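Local atomic coordinates of CELL division control protein 11 (Saccharomyces cerevisiae, PDB entry 5AR1), a protein that is a septin subunit, a GTP-binding protein of the filament collar at the yeast mother-bud neck that takes part in cytokinesis. Residues S107-Y119 / V159-I171. Residues are numbered along the deposited sequence; the frame is centred on the assembly and turned at random.
Sequences SFEIISDYIRHQY and VEFIRQLGSLVNI
Helix 109-119 runs alongside helix 159-165 in nearly the same direction, the axes 11.5 Å apart at closest and crossing at -15°. The register of the two segments goes from Phe108 opposite Phe161, through Ser112 opposite Leu165, to Ile115 opposite Leu168. Phe108 brings the edge of its ring against Phe161, with Phe108 CD2 3.5 Å from Phe161 CD2. The two side chains pass in opposite directions. Leu165 CD1 and the amide end of Gln164 also lie at that edge, near the plane of the Phe108 ring. With an alanine at this position the edge contact would be lost, which is likely to open a gap beside Phe161 and Leu165 and leave the Gln164 side chain less confined.

Leu165 fills the middle. Its CD2 lies 3.6 Å from Ile115 CD1 and also meets Ile111 CG2, while its CD1 lies over one face of the Phe161 ring. Ile111 CG2, which is anti to its own backbone N, reaches the edge of the Phe161 ring. Both helices cover the same side of the central sheet in this P-loop GTPase domain: Ile111, Ile115 and Phe161 rest on strand 28-34, which leads into the G1 motif.

Leu168 follows beyond the regular helix. Ile115 CG2 packs 3.6 Å from Leu168 CB, and Leu168 CD2 lies against Arg116 CG and at the edge of the Arg116 guanidinium. Tyr296 of helix 292-300 touches both Arg116 and Leu168. At the far end, Tyr119 OH makes a weak hydrogen bond of 2.7 Å to Leu168 O, which links the helix to the turn before strand 171-175.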
loop_
_atom_site.group_PDB
_atom_site.type_symbol
_atom_site.label_atom_id
_atom_site.label_comp_id
_atom_site.label_asym_id
_atom_site.label_seq_id
_atom_site.Cartn_x
_atom_site.Cartn_y
_atom_site.Cartn_z
ATOM N N SER A 107 18.000 -6.611 1.393
ATOM C CA SER A 107 16.684 -7.249 1.307
ATOM C C SER A 107 15.690 -6.233 0.746
ATOM O O SER A 107 14.629 -6.612 0.252
ATOM C CB SER A 107 16.222 -7.730 2.682
ATOM O OG SER A 107 16.345 -6.713 3.664
ATOM N N PHE A 108 16.065 -4.939 0.813
ATOM C CA PHE A 108 15.291 -3.794 0.348
ATOM C C PHE A 108 15.820 -3.224 -0.976
ATOM O O PHE A 108 15.034 -2.709 -1.769
ATOM C CB PHE A 108 15.213 -2.721 1.458
ATOM C CG PHE A 108 15.950 -1.423 1.214
ATOM C CD1 PHE A 108 17.337 -1.358 1.333
ATOM C CD2 PHE A 108 15.255 -0.258 0.897
ATOM C CE1 PHE A 108 18.021 -0.162 1.089
ATOM C CE2 PHE A 108 15.936 0.943 0.677
ATOM C CZ PHE A 108 17.314 0.983 0.773
ATOM N N GLU A 109 17.144 -3.291 -1.201
ATOM C CA GLU A 109 17.795 -2.814 -2.432
ATOM C C GLU A 109 17.335 -3.625 -3.644
ATOM O O GLU A 109 17.274 -3.088 -4.749
ATOM C CB GLU A 109 19.329 -2.820 -2.300
ATOM C CG GLU A 109 19.906 -4.117 -1.756
ATOM C CD GLU A 109 21.233 -3.956 -1.047
ATOM O OE1 GLU A 109 21.295 -3.171 -0.072
ATOM O OE2 GLU A 109 22.205 -4.636 -1.447
ATOM N N ILE A 110 16.961 -4.902 -3.405
ATOM C CA ILE A 110 16.446 -5.833 -4.404
ATOM C C ILE A 110 14.958 -5.566 -4.683
ATOM O O ILE A 110 14.504 -5.860 -5.789
ATOM C CB ILE A 110 16.764 -7.328 -4.092
ATOM C CG1 ILE A 110 15.895 -7.908 -2.954
ATOM C CG2 ILE A 110 18.264 -7.537 -3.819
ATOM C CD1 ILE A 110 15.738 -9.458 -3.006
ATOM N N ILE A 111 14.208 -5.006 -3.690
ATOM C CA ILE A 111 12.793 -4.606 -3.814
ATOM C C ILE A 111 12.821 -3.357 -4.689
ATOM O O ILE A 111 12.120 -3.297 -5.698
ATOM C CB ILE A 111 12.135 -4.315 -2.425
ATOM C CG1 ILE A 111 11.908 -5.602 -1.612
ATOM C CG2 ILE A 111 10.838 -3.505 -2.559
ATOM C CD1 ILE A 111 11.548 -5.359 -0.109
ATOM N N SER A 112 13.681 -2.380 -4.305
ATOM C CA SER A 112 13.941 -1.115 -4.998
ATOM C C SER A 112 14.419 -1.421 -6.426
ATOM O O SER A 112 13.990 -0.749 -7.368
ATOM C CB SER A 112 14.982 -0.295 -4.238
ATOM O OG SER A 112 14.682 1.090 -4.216
ATOM N N ASP A 113 15.245 -2.480 -6.589
ATOM C CA ASP A 113 15.672 -2.923 -7.909
ATOM C C ASP A 113 14.504 -3.507 -8.687
ATOM O O ASP A 113 14.238 -3.014 -9.772
ATOM C CB ASP A 113 16.870 -3.879 -7.866
ATOM C CG ASP A 113 18.196 -3.150 -7.936
ATOM O OD1 ASP A 113 18.191 -1.928 -8.245
ATOM O OD2 ASP A 113 19.245 -3.797 -7.694
ATOM N N TYR A 114 13.759 -4.482 -8.115
ATOM C CA TYR A 114 12.589 -5.078 -8.770
ATOM C C TYR A 114 11.678 -3.981 -9.354
ATOM O O TYR A 114 11.485 -3.965 -10.580
ATOM C CB TYR A 114 11.821 -6.010 -7.813
ATOM C CG TYR A 114 10.702 -6.773 -8.484
ATOM C CD1 TYR A 114 9.415 -6.247 -8.553
ATOM C CD2 TYR A 114 10.923 -8.025 -9.045
ATOM C CE1 TYR A 114 8.385 -6.934 -9.194
ATOM C CE2 TYR A 114 9.899 -8.727 -9.675
ATOM C CZ TYR A 114 8.634 -8.174 -9.755
ATOM O OH TYR A 114 7.623 -8.871 -10.368
ATOM N N ILE A 115 11.199 -3.029 -8.479
ATOM C CA ILE A 115 10.343 -1.869 -8.809
ATOM C C ILE A 115 10.939 -1.078 -9.970
ATOM O O ILE A 115 10.274 -0.954 -10.996
ATOM C CB ILE A 115 10.033 -0.968 -7.564
ATOM C CG1 ILE A 115 9.103 -1.685 -6.582
ATOM C CG2 ILE A 115 9.455 0.416 -7.941
ATOM C CD1 ILE A 115 9.394 -1.380 -5.269
ATOM N N ARG A 116 12.204 -0.604 -9.836
ATOM C CA ARG A 116 12.918 0.147 -10.876
ATOM C C ARG A 116 13.034 -0.647 -12.175
ATOM O O ARG A 116 12.870 -0.083 -13.258
ATOM C CB ARG A 116 14.324 0.520 -10.388
ATOM C CG ARG A 116 14.500 1.975 -10.009
ATOM C CD ARG A 116 15.746 2.158 -9.171
ATOM N NE ARG A 116 15.434 2.707 -7.849
ATOM C CZ ARG A 116 16.290 2.761 -6.830
ATOM N NH1 ARG A 116 17.526 2.288 -6.962
ATOM N NH2 ARG A 116 15.913 3.283 -5.667
ATOM N N HIS A 117 13.309 -1.953 -12.057
ATOM C CA HIS A 117 13.531 -2.864 -13.186
ATOM C C HIS A 117 12.254 -3.117 -13.976
ATOM O O HIS A 117 12.313 -3.269 -15.202
ATOM C CB HIS A 117 14.232 -4.178 -12.752
ATOM C CG HIS A 117 14.213 -5.248 -13.794
ATOM N ND1 HIS A 117 14.996 -5.157 -14.932
ATOM C CD2 HIS A 117 13.464 -6.373 -13.862
ATOM C CE1 HIS A 117 14.728 -6.244 -15.639
ATOM N NE2 HIS A 117 13.803 -7.001 -15.040
ATOM N N GLN A 118 11.113 -3.143 -13.287
ATOM C CA GLN A 118 9.837 -3.333 -13.953
ATOM C C GLN A 118 9.532 -2.106 -14.809
ATOM O O GLN A 118 9.087 -2.249 -15.952
ATOM C CB GLN A 118 8.737 -3.583 -12.919
ATOM C CG GLN A 118 8.819 -4.961 -12.263
ATOM C CD GLN A 118 8.747 -6.088 -13.256
ATOM O OE1 GLN A 118 7.965 -6.069 -14.217
ATOM N NE2 GLN A 118 9.573 -7.090 -13.044
ATOM N N TYR A 119 9.843 -0.904 -14.261
ATOM C CA TYR A 119 9.693 0.390 -14.923
ATOM C C TYR A 119 10.755 0.521 -16.008
ATOM O O TYR A 119 10.542 1.254 -16.971
ATOM C CB TYR A 119 9.813 1.562 -13.932
ATOM C CG TYR A 119 8.631 1.787 -13.015
ATOM C CD1 TYR A 119 7.533 2.535 -13.428
ATOM C CD2 TYR A 119 8.654 1.349 -11.695
ATOM C CE1 TYR A 119 6.464 2.789 -12.568
ATOM C CE2 TYR A 119 7.586 1.579 -10.832
ATOM C CZ TYR A 119 6.499 2.312 -11.269
ATOM O OH TYR A 119 5.452 2.537 -10.416
ATOM N N VAL A 159 10.649 4.765 8.056
ATOM C CA VAL A 159 10.736 6.111 7.489
ATOM C C VAL A 159 11.636 6.143 6.258
ATOM O O VAL A 159 11.191 6.575 5.197
ATOM C CB VAL A 159 11.132 7.170 8.554
ATOM C CG1 VAL A 159 11.733 8.433 7.923
ATOM C CG2 VAL A 159 9.939 7.523 9.426
ATOM N N GLU A 160 12.880 5.668 6.392
ATOM C CA GLU A 160 13.849 5.658 5.284
ATOM C C GLU A 160 13.420 4.803 4.108
ATOM O O GLU A 160 13.787 5.123 2.979
ATOM C CB GLU A 160 15.264 5.292 5.740
ATOM C CG GLU A 160 16.216 6.467 5.598
ATOM C CD GLU A 160 16.319 7.062 4.202
ATOM O OE1 GLU A 160 16.723 6.335 3.267
ATOM O OE2 GLU A 160 15.993 8.260 4.044
ATOM N N PHE A 161 12.609 3.757 4.352
ATOM C CA PHE A 161 12.117 2.929 3.271
ATOM C C PHE A 161 11.094 3.693 2.455
ATOM O O PHE A 161 11.260 3.822 1.245
ATOM C CB PHE A 161 11.502 1.599 3.762
ATOM C CG PHE A 161 11.049 0.718 2.611
ATOM C CD1 PHE A 161 9.773 0.860 2.056
ATOM C CD2 PHE A 161 11.920 -0.212 2.038
ATOM C CE1 PHE A 161 9.377 0.085 0.953
ATOM C CE2 PHE A 161 11.515 -1.001 0.951
ATOM C CZ PHE A 161 10.246 -0.839 0.413
ATOM N N ILE A 162 10.033 4.177 3.100
ATOM C CA ILE A 162 8.955 4.796 2.362
ATOM C C ILE A 162 9.339 6.164 1.740
ATOM O O ILE A 162 8.660 6.546 0.793
ATOM C CB ILE A 162 7.597 4.835 3.144
ATOM C CG1 ILE A 162 7.590 5.788 4.339
ATOM C CG2 ILE A 162 7.183 3.419 3.574
ATOM C CD1 ILE A 162 6.509 5.468 5.333
ATOM N N ARG A 163 10.419 6.858 2.162
ATOM C CA ARG A 163 10.698 8.134 1.476
ATOM C C ARG A 163 11.313 7.956 0.104
ATOM O O ARG A 163 10.986 8.698 -0.830
ATOM C CB ARG A 163 11.506 9.141 2.293
ATOM C CG ARG A 163 12.722 8.647 3.052
ATOM C CD ARG A 163 12.993 9.491 4.306
ATOM N NE ARG A 163 12.173 10.709 4.409
ATOM C CZ ARG A 163 12.500 11.891 3.887
ATOM N NH1 ARG A 163 13.633 12.034 3.206
ATOM N NH2 ARG A 163 11.684 12.928 4.017
ATOM N N GLN A 164 12.181 6.956 -0.018
ATOM C CA GLN A 164 12.856 6.618 -1.257
ATOM C C GLN A 164 11.849 5.986 -2.223
ATOM O O GLN A 164 11.541 6.569 -3.267
ATOM C CB GLN A 164 14.028 5.663 -0.971
ATOM C CG GLN A 164 15.016 6.216 0.053
ATOM C CD GLN A 164 16.162 5.278 0.306
ATOM O OE1 GLN A 164 16.063 4.328 1.089
ATOM N NE2 GLN A 164 17.290 5.552 -0.324
ATOM N N LEU A 165 11.259 4.850 -1.807
ATOM C CA LEU A 165 10.357 4.023 -2.599
ATOM C C LEU A 165 9.001 4.630 -2.835
ATOM O O LEU A 165 8.332 4.222 -3.776
ATOM C CB LEU A 165 10.257 2.613 -2.004
ATOM C CG LEU A 165 11.544 1.792 -2.291
ATOM C CD1 LEU A 165 12.535 1.804 -1.110
ATOM C CD2 LEU A 165 11.238 0.392 -2.755
ATOM N N GLY A 166 8.655 5.656 -2.065
ATOM C CA GLY A 166 7.382 6.372 -2.169
ATOM C C GLY A 166 7.229 7.210 -3.421
ATOM O O GLY A 166 6.129 7.670 -3.739
ATOM N N SER A 167 8.335 7.423 -4.127
ATOM C CA SER A 167 8.346 8.173 -5.372
ATOM C C SER A 167 8.168 7.214 -6.552
ATOM O O SER A 167 7.674 7.626 -7.601
ATOM C CB SER A 167 9.655 8.942 -5.507
ATOM O OG SER A 167 9.551 9.916 -6.532
ATOM N N LEU A 168 8.564 5.933 -6.368
ATOM C CA LEU A 168 8.498 4.882 -7.385
ATOM C C LEU A 168 7.235 4.011 -7.313
ATOM O O LEU A 168 6.745 3.609 -8.363
ATOM C CB LEU A 168 9.745 3.983 -7.333
ATOM C CG LEU A 168 11.100 4.674 -7.356
ATOM C CD1 LEU A 168 11.920 4.295 -6.129
ATOM C CD2 LEU A 168 11.848 4.366 -8.633
ATOM N N VAL A 169 6.737 3.678 -6.105
ATOM C CA VAL A 169 5.558 2.815 -5.926
ATOM C C VAL A 169 4.504 3.498 -5.062
ATOM O O VAL A 169 4.872 4.317 -4.224
ATOM C CB VAL A 169 5.958 1.394 -5.411
ATOM C CG1 VAL A 169 6.548 1.425 -4.006
ATOM C CG2 VAL A 169 4.803 0.406 -5.487
ATOM N N ASN A 170 3.204 3.179 -5.250
ATOM C CA ASN A 170 2.119 3.761 -4.427
ATOM C C ASN A 170 2.107 3.098 -3.055
ATOM O O ASN A 170 1.539 2.009 -2.928
ATOM C CB ASN A 170 0.752 3.556 -5.097
ATOM C CG ASN A 170 0.414 4.566 -6.151
ATOM O OD1 ASN A 170 0.813 5.734 -6.079
ATOM N ND2 ASN A 170 -0.443 4.168 -7.079
ATOM N N ILE A 171 2.741 3.720 -2.035
ATOM C CA ILE A 171 2.792 3.091 -0.706
ATOM C C ILE A 171 1.539 3.374 0.111
ATOM O O ILE A 171 1.209 4.536 0.326
ATOM C CB ILE A 171 4.110 3.425 0.078
ATOM C CG1 ILE A 171 5.323 2.688 -0.558
ATOM C CG2 ILE A 171 3.990 3.087 1.589
ATOM C CD1 ILE A 171 6.643 3.214 -0.213
#